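Local coordinates for protein beta-glucosidase (Chaetomella raphigera, PDB 6JXG) that probably hydrolyses terminal, non-reducing beta-D-glucosyl residues with release of beta-D-glucose, as a secreted family 3 glycoside hydrolase of cellulose breakdown, at residues A8-A13 against M284-L289; G102-L107 against Q299-V304; S128-L133 against V557-F562; Y182-A187 against N669-D674. All coordinates share one frame; numbering follows the deposited sequence.

Overall arrangement
Contacts 1 and 2 lie on the same side of the chain's centre, about 17 Å apart between centres, while contact 3 is on the opposite side from contact 2. Contact 1 is a buried helix-helix crossing, mostly apolar where the helices meet; contact 2, only partly buried, sets a loop against a helix end with one tyrosine bond. Contacts 3 and 4 are buried, touch each other and reach between domains: contact 3 joins the N-terminal barrel-type domain to the C-terminal domain of the family, contact 4 to the fibronectin type III-like domain. Their chemistry is charged and partly water-mediated, with a salt bridge across contact 3 and a cation-pi pair across contact 4.

Contact 1 of 4, residues A8-A13 against M284-L289; sequences AAYKKA and MVTRIL
Helix-helix packing at the barrel-type N-terminal part of this family 3 enzyme brings helix 7-17, close to the start of the chain, against helix 278-294. The segment axes of 8-13 and 284-289 approach to 8.7 Å, and their N-to-C directions are 125° apart, a steep crossing closer to antiparallel than to parallel. A small residue, Ala13, sits where the helices meet. It points toward the partner helix, and Ala13 CB sits 3.4 Å from Thr286 O and 3.8 Å from Leu289 CB. One turn earlier, the Tyr10 side chain crosses that of Thr286 at about a right angle, with Tyr10 CE2 3.8 Å from Thr286 CG2. That methyl is anti to the backbone N, so OG1 is directed back along its own helix to Asp282 O. Beyond the methyl, the Tyr10 hydroxyl reaches the arginine on the next position: OH is 3.5 Å from Arg287 CG. The phenol and guanidinium planes are nearly perpendicular, 86° apart. The polar ends are satisfied elsewhere, for Tyr10 OH bonds to Gln226 O, while Arg287 NH1 bonds to Phe225 O and Gly227 O, so both side chains bond to the backbone just before strand 228-231. Arg287 NE pairs with Asp283, and Tyr10 OH stands 3.9 Å above one face of the Arg287 guanidinium, toward its rim.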
loop_
_atom_site.group_PDB
_atom_site.type_symbol
_atom_site.label_atom_id
_atom_site.label_comp_id
_atom_site.label_asym_id
_atom_site.label_seq_id
_atom_site.Cartn_x
_atom_site.Cartn_y
_atom_site.Cartn_z
ATOM N N ALA A 8 8.427 4.467 -28.909
ATOM C CA ALA A 8 7.338 5.052 -29.702
ATOM C C ALA A 8 6.701 6.240 -29.027
ATOM O O ALA A 8 6.360 7.177 -29.685
ATOM C CB ALA A 8 6.267 4.004 -30.020
ATOM N N ALA A 9 6.577 6.203 -27.688
ATOM C CA ALA A 9 6.093 7.337 -26.904
ATOM C C ALA A 9 6.971 8.543 -27.011
ATOM O O ALA A 9 6.479 9.661 -27.086
ATOM C CB ALA A 9 5.849 6.946 -25.401
ATOM N N TYR A 10 8.281 8.331 -26.989
ATOM C CA TYR A 10 9.221 9.418 -26.992
ATOM C C TYR A 10 9.257 10.072 -28.401
ATOM O O TYR A 10 9.393 11.312 -28.537
ATOM C CB TYR A 10 10.619 8.933 -26.575
ATOM C CG TYR A 10 10.872 9.226 -25.135
ATOM C CD1 TYR A 10 10.219 8.514 -24.135
ATOM C CD2 TYR A 10 11.727 10.247 -24.754
ATOM C CE1 TYR A 10 10.420 8.858 -22.786
ATOM C CE2 TYR A 10 11.926 10.581 -23.430
ATOM C CZ TYR A 10 11.248 9.894 -22.448
ATOM O OH TYR A 10 11.486 10.214 -21.078
ATOM N N LYS A 11 9.069 9.245 -29.407
ATOM C CA LYS A 11 8.986 9.725 -30.773
ATOM C C LYS A 11 7.803 10.682 -30.921
ATOM O O LYS A 11 7.965 11.741 -31.398
ATOM C CB LYS A 11 8.904 8.580 -31.764
ATOM C CG LYS A 11 8.640 9.026 -33.140
ATOM C CD LYS A 11 9.249 8.126 -34.156
ATOM C CE LYS A 11 9.107 8.661 -35.583
ATOM N NZ LYS A 11 8.651 7.623 -36.518
ATOM N N LYS A 12 6.652 10.284 -30.407
ATOM C CA LYS A 12 5.481 11.142 -30.446
ATOM C C LYS A 12 5.731 12.397 -29.602
ATOM O O LYS A 12 5.475 13.492 -30.049
ATOM C CB LYS A 12 4.257 10.400 -29.960
ATOM C CG LYS A 12 3.916 9.224 -30.882
ATOM C CD LYS A 12 2.743 8.496 -30.301
ATOM C CE LYS A 12 2.627 7.105 -30.889
ATOM N NZ LYS A 12 1.636 6.341 -30.132
ATOM N N ALA A 13 6.298 12.230 -28.412
ATOM C CA ALA A 13 6.585 13.380 -27.549
ATOM C C ALA A 13 7.531 14.350 -28.186
ATOM O O ALA A 13 7.314 15.533 -28.043
ATOM C CB ALA A 13 7.143 12.942 -26.166
ATOM N N MET A 284 11.581 18.098 -19.386
ATOM C CA MET A 284 10.377 17.973 -18.541
ATOM C C MET A 284 9.149 17.694 -19.378
ATOM O O MET A 284 8.390 16.786 -19.123
ATOM C CB MET A 284 10.120 19.273 -17.799
ATOM C CG MET A 284 11.051 19.669 -16.706
ATOM S SD MET A 284 10.502 21.339 -16.156
ATOM C CE MET A 284 11.781 21.925 -15.129
ATOM N N VAL A 285 8.955 18.492 -20.414
ATOM C CA VAL A 285 7.829 18.338 -21.326
ATOM C C VAL A 285 7.849 17.084 -22.114
ATOM O O VAL A 285 6.799 16.458 -22.307
ATOM C CB VAL A 285 7.722 19.566 -22.253
ATOM C CG1 VAL A 285 6.513 19.399 -23.174
ATOM C CG2 VAL A 285 7.494 20.799 -21.399
ATOM N N THR A 286 9.036 16.686 -22.608
ATOM C CA THR A 286 9.164 15.467 -23.315
ATOM C C THR A 286 8.691 14.282 -22.456
ATOM O O THR A 286 7.979 13.430 -22.943
ATOM C CB THR A 286 10.602 15.203 -23.797
ATOM O OG1 THR A 286 11.086 16.299 -24.609
ATOM C CG2 THR A 286 10.657 13.956 -24.590
ATOM N N ARG A 287 9.054 14.312 -21.184
ATOM C CA ARG A 287 8.714 13.237 -20.265
ATOM C C ARG A 287 7.184 13.172 -19.995
ATOM O O ARG A 287 6.569 12.104 -20.044
ATOM C CB ARG A 287 9.474 13.402 -18.973
ATOM C CG ARG A 287 10.977 13.082 -19.063
ATOM C CD ARG A 287 11.738 13.454 -17.810
ATOM N NE ARG A 287 13.106 12.960 -17.872
ATOM C CZ ARG A 287 13.502 11.691 -17.725
ATOM N NH1 ARG A 287 12.652 10.748 -17.388
ATOM N NH2 ARG A 287 14.797 11.404 -17.886
ATOM N N ILE A 288 6.587 14.316 -19.677
ATOM C CA ILE A 288 5.152 14.440 -19.397
ATOM C C ILE A 288 4.322 13.948 -20.598
ATOM O O ILE A 288 3.435 13.094 -20.458
ATOM C CB ILE A 288 4.763 15.901 -19.080
ATOM C CG1 ILE A 288 5.493 16.367 -17.820
ATOM C CG2 ILE A 288 3.244 16.023 -18.869
ATOM C CD1 ILE A 288 5.611 17.849 -17.596
ATOM N N LEU A 289 4.721 14.412 -21.782
ATOM C CA LEU A 289 4.037 14.004 -23.024
ATOM C C LEU A 289 4.306 12.517 -23.309
ATOM O O LEU A 289 3.426 11.808 -23.777
ATOM C CB LEU A 289 4.468 14.904 -24.226
ATOM C CG LEU A 289 4.083 16.391 -24.087
ATOM C CD1 LEU A 289 4.524 17.083 -25.364
ATOM C CD2 LEU A 289 2.578 16.624 -23.882
#

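Contact 2 of 4, residues G102-L107 against Q299-V304; sequences GINVQL and QGYPAV
Tyr301 OH is gripped by two carbonyl oxygens: it donates a short bond to Ile103 O, 2.6 Å away, and has a weak one with Gly149 O. Ile103 follows Gly102, the Schellman glycine that closes helix 84-100 before the chain runs into strand 105-106 of the barrel-type N-terminal domain. The hydroxyl does not lie in the plane of the Ile103 carbonyl but 29° out of it, with a C=O...OH angle of 150°. Ile103 O meets the ring at its edge, and Tyr301 CE1 is 3.8 Å from Gly102 C. Over one ring face lies the neighbouring proline, Pro302 CD being 3.7 Å above the plane toward the rim. Gly102, with phi 82°, turns the side where a beta carbon would stand to the 299-304 loop, and its bare CA comes within 3.3 Å of Pro302 O. Lys99, in the last turn of the helix, packs on both Tyr301 and Pro302. Further along the loop, Val304 covers the glycine carbonyl with the branch that is anti to its own carbonyl carbon, placing Val304 CG2 3.5 Å from Gly102 O.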
loop_
_atom_site.group_PDB
_atom_site.type_symbol
_atom_site.label_atom_id
_atom_site.label_comp_id
_atom_site.label_asym_id
_atom_site.label_seq_id
_atom_site.Cartn_x
_atom_site.Cartn_y
_atom_site.Cartn_z
ATOM N N GLY A 102 -12.274 10.935 -16.886
ATOM C CA GLY A 102 -11.402 11.794 -17.628
ATOM C C GLY A 102 -10.169 12.150 -16.801
ATOM O O GLY A 102 -9.441 13.043 -17.140
ATOM N N ILE A 103 -9.915 11.394 -15.741
ATOM C CA ILE A 103 -8.699 11.612 -14.923
ATOM C C ILE A 103 -7.487 11.149 -15.683
ATOM O O ILE A 103 -7.390 9.979 -16.107
ATOM C CB ILE A 103 -8.828 10.925 -13.552
ATOM C CG1 ILE A 103 -9.950 11.587 -12.792
ATOM C CG2 ILE A 103 -7.501 10.989 -12.756
ATOM C CD1 ILE A 103 -10.348 10.943 -11.520
ATOM N N ASN A 104 -6.509 12.048 -15.877
ATOM C CA ASN A 104 -5.309 11.630 -16.571
ATOM C C ASN A 104 -4.298 10.825 -15.702
ATOM O O ASN A 104 -3.753 9.791 -16.160
ATOM C CB ASN A 104 -4.582 12.787 -17.259
ATOM C CG ASN A 104 -5.405 13.392 -18.424
ATOM O OD1 ASN A 104 -5.456 12.855 -19.596
ATOM N ND2 ASN A 104 -6.086 14.418 -18.108
ATOM N N VAL A 105 -4.057 11.342 -14.501
ATOM C CA VAL A 105 -3.074 10.788 -13.565
ATOM C C VAL A 105 -3.811 10.520 -12.271
ATOM O O VAL A 105 -4.354 11.455 -11.661
ATOM C CB VAL A 105 -1.912 11.765 -13.326
ATOM C CG1 VAL A 105 -0.874 11.107 -12.412
ATOM C CG2 VAL A 105 -1.315 12.139 -14.700
ATOM N N GLN A 106 -3.830 9.260 -11.876
ATOM C CA GLN A 106 -4.403 8.837 -10.600
ATOM C C GLN A 106 -3.266 8.733 -9.595
ATOM O O GLN A 106 -2.304 7.984 -9.832
ATOM C CB GLN A 106 -5.122 7.507 -10.754
ATOM C CG GLN A 106 -5.994 7.134 -9.574
ATOM C CD GLN A 106 -7.103 8.105 -9.279
ATOM O OE1 GLN A 106 -7.608 8.814 -10.158
ATOM N NE2 GLN A 106 -7.548 8.107 -8.028
ATOM N N LEU A 107 -3.418 9.405 -8.433
ATOM C CA LEU A 107 -2.267 9.607 -7.542
ATOM C C LEU A 107 -2.121 8.410 -6.595
ATOM O O LEU A 107 -2.477 8.490 -5.404
ATOM C CB LEU A 107 -2.412 10.966 -6.789
ATOM C CG LEU A 107 -2.394 12.164 -7.764
ATOM C CD1 LEU A 107 -2.667 13.433 -7.001
ATOM C CD2 LEU A 107 -1.101 12.277 -8.571
ATOM N N GLN A 299 -5.612 9.829 -27.813
ATOM C CA GLN A 299 -6.775 9.540 -28.674
ATOM C C GLN A 299 -7.930 9.063 -27.815
ATOM O O GLN A 299 -7.789 8.039 -27.136
ATOM C CB GLN A 299 -6.536 8.400 -29.702
ATOM C CG GLN A 299 -5.104 8.039 -30.149
ATOM C CD GLN A 299 -4.473 6.790 -29.461
ATOM O OE1 GLN A 299 -4.827 6.415 -28.327
ATOM N NE2 GLN A 299 -3.509 6.165 -30.148
ATOM N N GLY A 300 -9.042 9.778 -27.862
ATOM C CA GLY A 300 -10.324 9.231 -27.440
ATOM C C GLY A 300 -10.461 9.105 -25.923
ATOM O O GLY A 300 -11.255 8.284 -25.434
ATOM N N TYR A 301 -9.752 9.938 -25.180
ATOM C CA TYR A 301 -9.953 9.965 -23.720
ATOM C C TYR A 301 -11.175 10.751 -23.302
ATOM O O TYR A 301 -11.436 11.871 -23.827
ATOM C CB TYR A 301 -8.710 10.567 -23.045
ATOM C CG TYR A 301 -8.372 9.926 -21.727
ATOM C CD1 TYR A 301 -8.483 10.637 -20.564
ATOM C CD2 TYR A 301 -7.907 8.630 -21.667
ATOM C CE1 TYR A 301 -8.163 10.081 -19.348
ATOM C CE2 TYR A 301 -7.632 8.040 -20.441
ATOM C CZ TYR A 301 -7.715 8.802 -19.293
ATOM O OH TYR A 301 -7.440 8.276 -18.086
ATOM N N PRO A 302 -11.907 10.267 -22.289
ATOM C CA PRO A 302 -13.011 11.110 -21.754
ATOM C C PRO A 302 -12.620 12.489 -21.184
ATOM O O PRO A 302 -11.467 12.704 -20.790
ATOM C CB PRO A 302 -13.636 10.240 -20.681
ATOM C CG PRO A 302 -13.309 8.837 -21.132
ATOM C CD PRO A 302 -11.920 8.916 -21.718
ATOM N N ALA A 303 -13.599 13.380 -21.170
ATOM C CA ALA A 303 -13.470 14.752 -20.650
ATOM C C ALA A 303 -13.867 14.765 -19.181
ATOM O O ALA A 303 -14.572 13.909 -18.768
ATOM C CB ALA A 303 -14.464 15.638 -21.418
ATOM N N VAL A 304 -13.377 15.726 -18.385
ATOM C CA VAL A 304 -13.823 15.913 -17.015
ATOM C C VAL A 304 -15.086 16.770 -17.064
ATOM O O VAL A 304 -15.024 17.858 -17.638
ATOM C CB VAL A 304 -12.710 16.628 -16.221
ATOM C CG1 VAL A 304 -13.218 17.105 -14.873
ATOM C CG2 VAL A 304 -11.531 15.640 -16.067
#

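Contact 3 of 4, residues S128-L133 against V557-F562; sequences SPDPYL and VDYRHF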
loop_
_atom_site.group_PDB
_atom_site.type_symbol
_atom_site.label_atom_id
_atom_site.label_comp_id
_atom_site.label_asym_id
_atom_site.label_seq_id
_atom_site.Cartn_x
_atom_site.Cartn_y
_atom_site.Cartn_z
ATOM N N SER A 128 3.133 -2.577 2.787
ATOM C CA SER A 128 3.937 -3.289 3.846
ATOM C C SER A 128 5.390 -2.881 3.955
ATOM O O SER A 128 6.007 -2.450 2.997
ATOM C CB SER A 128 3.833 -4.802 3.752
ATOM O OG SER A 128 4.850 -5.368 2.992
ATOM N N PRO A 129 5.979 -3.104 5.143
ATOM C CA PRO A 129 7.405 -2.889 5.344
ATOM C C PRO A 129 8.312 -4.016 4.841
ATOM O O PRO A 129 9.531 -3.947 5.033
ATOM C CB PRO A 129 7.539 -2.750 6.886
ATOM C CG PRO A 129 6.442 -3.566 7.403
ATOM C CD PRO A 129 5.287 -3.319 6.432
ATOM N N ASP A 130 7.753 -4.976 4.101
ATOM C CA ASP A 130 8.543 -5.925 3.335
ATOM C C ASP A 130 8.698 -5.484 1.884
ATOM O O ASP A 130 7.723 -5.325 1.151
ATOM C CB ASP A 130 7.917 -7.306 3.317
ATOM C CG ASP A 130 8.810 -8.282 2.603
ATOM O OD1 ASP A 130 9.823 -8.689 3.263
ATOM O OD2 ASP A 130 8.556 -8.576 1.403
ATOM N N PRO A 131 9.944 -5.264 1.432
ATOM C CA PRO A 131 10.067 -4.661 0.132
ATOM C C PRO A 131 9.626 -5.579 -1.004
ATOM O O PRO A 131 9.210 -5.063 -2.069
ATOM C CB PRO A 131 11.582 -4.360 0.035
ATOM C CG PRO A 131 12.251 -5.288 0.990
ATOM C CD PRO A 131 11.216 -5.364 2.125
ATOM N N TYR A 132 9.757 -6.919 -0.850
ATOM C CA TYR A 132 9.399 -7.837 -1.925
ATOM C C TYR A 132 7.872 -7.825 -2.125
ATOM O O TYR A 132 7.362 -7.713 -3.282
ATOM C CB TYR A 132 9.895 -9.263 -1.610
ATOM C CG TYR A 132 9.607 -10.213 -2.712
ATOM C CD1 TYR A 132 10.452 -10.312 -3.795
ATOM C CD2 TYR A 132 8.451 -10.970 -2.726
ATOM C CE1 TYR A 132 10.174 -11.221 -4.846
ATOM C CE2 TYR A 132 8.152 -11.789 -3.762
ATOM C CZ TYR A 132 9.018 -11.928 -4.825
ATOM O OH TYR A 132 8.635 -12.841 -5.854
ATOM N N LEU A 133 7.139 -8.029 -1.027
ATOM C CA LEU A 133 5.669 -7.983 -1.083
ATOM C C LEU A 133 5.194 -6.660 -1.620
ATOM O O LEU A 133 4.269 -6.562 -2.472
ATOM C CB LEU A 133 5.051 -8.227 0.295
ATOM C CG LEU A 133 3.519 -8.180 0.455
ATOM C CD1 LEU A 133 2.902 -9.206 -0.450
ATOM C CD2 LEU A 133 3.140 -8.441 1.888
ATOM N N VAL A 557 14.155 -3.926 9.728
ATOM C CA VAL A 557 12.874 -3.306 9.924
ATOM C C VAL A 557 11.826 -4.424 9.939
ATOM O O VAL A 557 11.971 -5.430 9.247
ATOM C CB VAL A 557 12.684 -2.337 8.779
ATOM C CG1 VAL A 557 11.275 -2.090 8.461
ATOM C CG2 VAL A 557 13.420 -1.036 9.073
ATOM N N ASP A 558 10.817 -4.269 10.775
ATOM C CA ASP A 558 9.822 -5.271 10.995
ATOM C C ASP A 558 10.485 -6.646 11.309
ATOM O O ASP A 558 11.416 -6.713 12.120
ATOM C CB ASP A 558 8.770 -5.304 9.843
ATOM C CG ASP A 558 7.472 -6.001 10.244
ATOM O OD1 ASP A 558 6.509 -5.404 10.849
ATOM O OD2 ASP A 558 7.430 -7.196 9.931
ATOM N N TYR A 559 10.034 -7.718 10.672
ATOM C CA TYR A 559 10.484 -9.080 11.037
ATOM C C TYR A 559 11.980 -9.310 10.904
ATOM O O TYR A 559 12.532 -10.169 11.584
ATOM C CB TYR A 559 9.717 -10.182 10.271
ATOM C CG TYR A 559 10.013 -10.270 8.773
ATOM C CD1 TYR A 559 10.859 -11.225 8.281
ATOM C CD2 TYR A 559 9.419 -9.378 7.865
ATOM C CE1 TYR A 559 11.170 -11.320 6.940
ATOM C CE2 TYR A 559 9.655 -9.525 6.528
ATOM C CZ TYR A 559 10.572 -10.457 6.062
ATOM O OH TYR A 559 10.855 -10.542 4.709
ATOM N N ARG A 560 12.622 -8.595 9.982
ATOM C CA ARG A 560 14.082 -8.634 9.844
ATOM C C ARG A 560 14.770 -8.296 11.175
ATOM O O ARG A 560 15.755 -8.935 11.540
ATOM C CB ARG A 560 14.518 -7.635 8.772
ATOM C CG ARG A 560 14.075 -7.979 7.344
ATOM C CD ARG A 560 14.176 -6.728 6.431
ATOM N NE ARG A 560 14.346 -7.113 5.018
ATOM C CZ ARG A 560 13.372 -7.556 4.226
ATOM N NH1 ARG A 560 12.147 -7.615 4.707
ATOM N NH2 ARG A 560 13.644 -8.021 2.986
ATOM N N HIS A 561 14.241 -7.315 11.890
ATOM C CA HIS A 561 14.715 -6.985 13.233
ATOM C C HIS A 561 14.416 -8.030 14.276
ATOM O O HIS A 561 15.321 -8.436 15.045
ATOM C CB HIS A 561 14.190 -5.627 13.674
ATOM C CG HIS A 561 14.414 -5.317 15.115
ATOM N ND1 HIS A 561 15.656 -5.070 15.662
ATOM C CD2 HIS A 561 13.521 -5.161 16.119
ATOM C CE1 HIS A 561 15.517 -4.807 16.952
ATOM N NE2 HIS A 561 14.230 -4.843 17.247
ATOM N N PHE A 562 13.178 -8.461 14.326
ATOM C CA PHE A 562 12.790 -9.503 15.305
ATOM C C PHE A 562 13.694 -10.713 15.093
ATOM O O PHE A 562 14.186 -11.306 16.106
ATOM C CB PHE A 562 11.313 -9.863 15.219
ATOM C CG PHE A 562 10.398 -8.774 15.691
ATOM C CD1 PHE A 562 9.826 -8.831 16.935
ATOM C CD2 PHE A 562 10.115 -7.653 14.875
ATOM C CE1 PHE A 562 8.984 -7.856 17.381
ATOM C CE2 PHE A 562 9.311 -6.615 15.354
ATOM C CZ PHE A 562 8.727 -6.723 16.608
HETATM O O HOH W 1 10.813 -5.935 6.643
HETATM O O HOH W 2 11.698 -9.086 1.299
#
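Two helix starts face each other, with the CA atoms of Pro129 and Asp558 6.6 Å apart. Pro129 packs its ring on the aspartate, CG lying 3.8 Å from Asp558 CB. Asp130, CG anti to its backbone N (chi1 -176°), divides its carboxylate. Asp130 is the N-cap of helix 131-147, its OD2 taking Leu133 N at 2.9 Å on the anti lone pair. Asp130 OD1 accepts Tyr559 OH at 2.6 Å and, in a salt bridge whose hydrogen bond is nearly straight (171°), Arg560 NH1 at 2.9 Å; both donors come from above the carboxylate plane. The N-terminal and C-terminal domains of the family 3 fold share one buried aspartate, probably kept ionised by the arginine and the helix start. Arg560 NH2 also bonds to Gln649 OE1 and Tyr559 OH to Leu650 N. Pro131 CD covers one guanidinium face, 3.5 Å from Arg560 NH1. Water 1 donates to Pro129 O and Val557 O and accepts from Arg560 NH1; water 2 donates to Asp130 OD1 and accepts from Arg560 NH2.

Contact 4 of 4, residues Y182-A187 against N669-D674; sequences YLWPFA and NLRRKD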
loop_
_atom_site.group_PDB
_atom_site.type_symbol
_atom_site.label_atom_id
_atom_site.label_comp_id
_atom_site.label_asym_id
_atom_site.label_seq_id
_atom_site.Cartn_x
_atom_site.Cartn_y
_atom_site.Cartn_z
ATOM N N TYR A 182 14.048 0.732 0.995
ATOM C CA TYR A 182 13.122 1.798 0.626
ATOM C C TYR A 182 12.975 2.024 -0.898
ATOM O O TYR A 182 11.901 2.249 -1.399
ATOM C CB TYR A 182 13.491 3.136 1.377
ATOM C CG TYR A 182 13.447 2.922 2.869
ATOM C CD1 TYR A 182 12.235 2.819 3.511
ATOM C CD2 TYR A 182 14.617 2.571 3.583
ATOM C CE1 TYR A 182 12.170 2.549 4.884
ATOM C CE2 TYR A 182 14.547 2.246 4.924
ATOM C CZ TYR A 182 13.324 2.237 5.592
ATOM O OH TYR A 182 13.188 1.885 6.968
ATOM N N LEU A 183 14.057 1.950 -1.620
ATOM C CA LEU A 183 14.023 2.045 -3.104
ATOM C C LEU A 183 13.369 0.875 -3.837
ATOM O O LEU A 183 12.776 1.039 -4.925
ATOM C CB LEU A 183 15.450 2.281 -3.628
ATOM C CG LEU A 183 15.519 2.694 -5.113
ATOM C CD1 LEU A 183 14.864 4.046 -5.294
ATOM C CD2 LEU A 183 16.985 2.671 -5.573
ATOM N N TRP A 184 13.466 -0.305 -3.228
ATOM C CA TRP A 184 13.133 -1.526 -3.896
ATOM C C TRP A 184 11.692 -1.521 -4.545
ATOM O O TRP A 184 11.509 -1.799 -5.726
ATOM C CB TRP A 184 13.364 -2.644 -2.948
ATOM C CG TRP A 184 13.024 -4.001 -3.466
ATOM C CD1 TRP A 184 11.804 -4.496 -3.821
ATOM C CD2 TRP A 184 13.970 -5.095 -3.655
ATOM N NE1 TRP A 184 11.925 -5.816 -4.235
ATOM C CE2 TRP A 184 13.251 -6.189 -4.170
ATOM C CE3 TRP A 184 15.332 -5.232 -3.406
ATOM C CZ2 TRP A 184 13.848 -7.415 -4.438
ATOM C CZ3 TRP A 184 15.964 -6.460 -3.711
ATOM C CH2 TRP A 184 15.212 -7.542 -4.183
ATOM N N PRO A 185 10.677 -1.058 -3.798
ATOM C CA PRO A 185 9.366 -0.994 -4.464
ATOM C C PRO A 185 9.271 0.055 -5.530
ATOM O O PRO A 185 8.490 -0.130 -6.469
ATOM C CB PRO A 185 8.392 -0.667 -3.372
ATOM C CG PRO A 185 9.195 -0.526 -2.135
ATOM C CD PRO A 185 10.622 -0.853 -2.352
ATOM N N PHE A 186 10.029 1.149 -5.412
ATOM C CA PHE A 186 10.050 2.104 -6.510
ATOM C C PHE A 186 10.721 1.532 -7.746
ATOM O O PHE A 186 10.272 1.751 -8.890
ATOM C CB PHE A 186 10.702 3.424 -6.113
ATOM C CG PHE A 186 9.827 4.286 -5.264
ATOM C CD1 PHE A 186 8.851 5.090 -5.839
ATOM C CD2 PHE A 186 9.968 4.273 -3.876
ATOM C CE1 PHE A 186 8.054 5.911 -5.089
ATOM C CE2 PHE A 186 9.176 5.108 -3.105
ATOM C CZ PHE A 186 8.222 5.976 -3.724
ATOM N N ALA A 187 11.750 0.723 -7.545
ATOM C CA ALA A 187 12.398 0.060 -8.708
ATOM C C ALA A 187 11.439 -0.895 -9.397
ATOM O O ALA A 187 11.330 -0.883 -10.656
ATOM C CB ALA A 187 13.690 -0.650 -8.268
ATOM N N ASN A 669 9.231 -18.086 -8.591
ATOM C CA ASN A 669 10.264 -17.699 -9.575
ATOM C C ASN A 669 11.130 -16.548 -9.078
ATOM O O ASN A 669 10.613 -15.484 -8.657
ATOM C CB ASN A 669 9.575 -17.355 -10.887
ATOM C CG ASN A 669 8.844 -18.531 -11.470
ATOM O OD1 ASN A 669 9.420 -19.628 -11.616
ATOM N ND2 ASN A 669 7.565 -18.344 -11.774
ATOM N N LEU A 670 12.435 -16.785 -9.061
ATOM C CA LEU A 670 13.385 -15.875 -8.486
ATOM C C LEU A 670 14.111 -15.070 -9.563
ATOM O O LEU A 670 14.660 -15.629 -10.554
ATOM C CB LEU A 670 14.426 -16.610 -7.627
ATOM C CG LEU A 670 13.869 -17.278 -6.394
ATOM C CD1 LEU A 670 14.884 -18.308 -5.856
ATOM C CD2 LEU A 670 13.589 -16.221 -5.332
ATOM N N ARG A 671 14.060 -13.761 -9.402
ATOM C CA ARG A 671 14.821 -12.865 -10.267
ATOM C C ARG A 671 16.266 -12.835 -9.787
ATOM O O ARG A 671 16.542 -13.062 -8.617
ATOM C CB ARG A 671 14.231 -11.446 -10.188
ATOM C CG ARG A 671 12.813 -11.299 -10.729
ATOM C CD ARG A 671 12.224 -9.977 -10.317
ATOM N NE ARG A 671 12.146 -9.867 -8.844
ATOM C CZ ARG A 671 11.633 -8.806 -8.249
ATOM N NH1 ARG A 671 11.123 -7.799 -8.962
ATOM N NH2 ARG A 671 11.663 -8.734 -6.951
ATOM N N ARG A 672 17.192 -12.485 -10.642
ATOM C CA ARG A 672 18.547 -12.297 -10.195
ATOM C C ARG A 672 18.631 -11.343 -9.020
ATOM O O ARG A 672 19.384 -11.564 -8.075
ATOM C CB ARG A 672 19.430 -11.784 -11.394
ATOM C CG ARG A 672 20.861 -11.471 -11.002
ATOM C CD ARG A 672 21.927 -11.533 -12.155
ATOM N NE ARG A 672 21.287 -11.659 -13.421
ATOM C CZ ARG A 672 21.318 -12.645 -14.294
ATOM N NH1 ARG A 672 22.085 -13.699 -14.229
ATOM N NH2 ARG A 672 20.541 -12.493 -15.324
ATOM N N LYS A 673 17.861 -10.237 -9.073
ATOM C CA LYS A 673 17.826 -9.248 -7.994
ATOM C C LYS A 673 17.419 -9.860 -6.661
ATOM O O LYS A 673 17.858 -9.412 -5.630
ATOM C CB LYS A 673 16.856 -8.096 -8.341
ATOM C CG LYS A 673 17.095 -6.896 -7.463
ATOM C CD LYS A 673 16.175 -5.711 -7.870
ATOM C CE LYS A 673 16.488 -4.453 -7.102
ATOM N NZ LYS A 673 15.622 -3.279 -7.438
ATOM N N ASP A 674 16.578 -10.872 -6.704
ATOM C CA ASP A 674 16.057 -11.482 -5.481
ATOM C C ASP A 674 17.156 -12.223 -4.714
ATOM O O ASP A 674 17.007 -12.470 -3.504
ATOM C CB ASP A 674 14.924 -12.438 -5.830
ATOM C CG ASP A 674 13.688 -11.716 -6.324
ATOM O OD1 ASP A 674 13.454 -10.636 -5.739
ATOM O OD2 ASP A 674 13.002 -12.204 -7.291
HETATM O O HOH W 3 9.656 -7.268 -5.402
HETATM O O HOH W 4 13.046 -4.022 -7.049
#
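A lysine-tryptophan cation-pi pair joins helix 184-191 of the barrel-type domain to the fibronectin type III-like domain, where strand 663-671 gives way to a 3-10 turn. The backbones stay apart, with Trp184 CA and Lys673 CA, the nearest such pair, 9.9 Å from each other, so side chains do most of the bridging. The tight part is the indole. Trp184 CG is anti to the backbone N, and the ring reaches out to meet Lys673, whose straight chain passes over one face: Lys673 CE is 4.1 Å from the centroid of the six-membered Trp184 ring, and NZ is 4.8 Å from it, 22° off the normal. Water 4, over the same face, links Lys673 NZ to Trp184 O. The ammonium, Lys673 NZ, ends 3.4 Å from Ala187 CB. At the indole edge, in plane, Asp674 OD1 lies 3.5 Å from Trp184 CZ2. Arg671 grips that carboxylate side-on with NE on OD2 and NH2 on OD1, while Arg671 N adds a second bond to OD2; Arg671 NH1 reaches on to Asp188. The looser side is bridged by water 3, which, in the indole plane, accepts from Trp184 NE1 at 2.9 Å and from Arg671 NH2 at 2.9 Å.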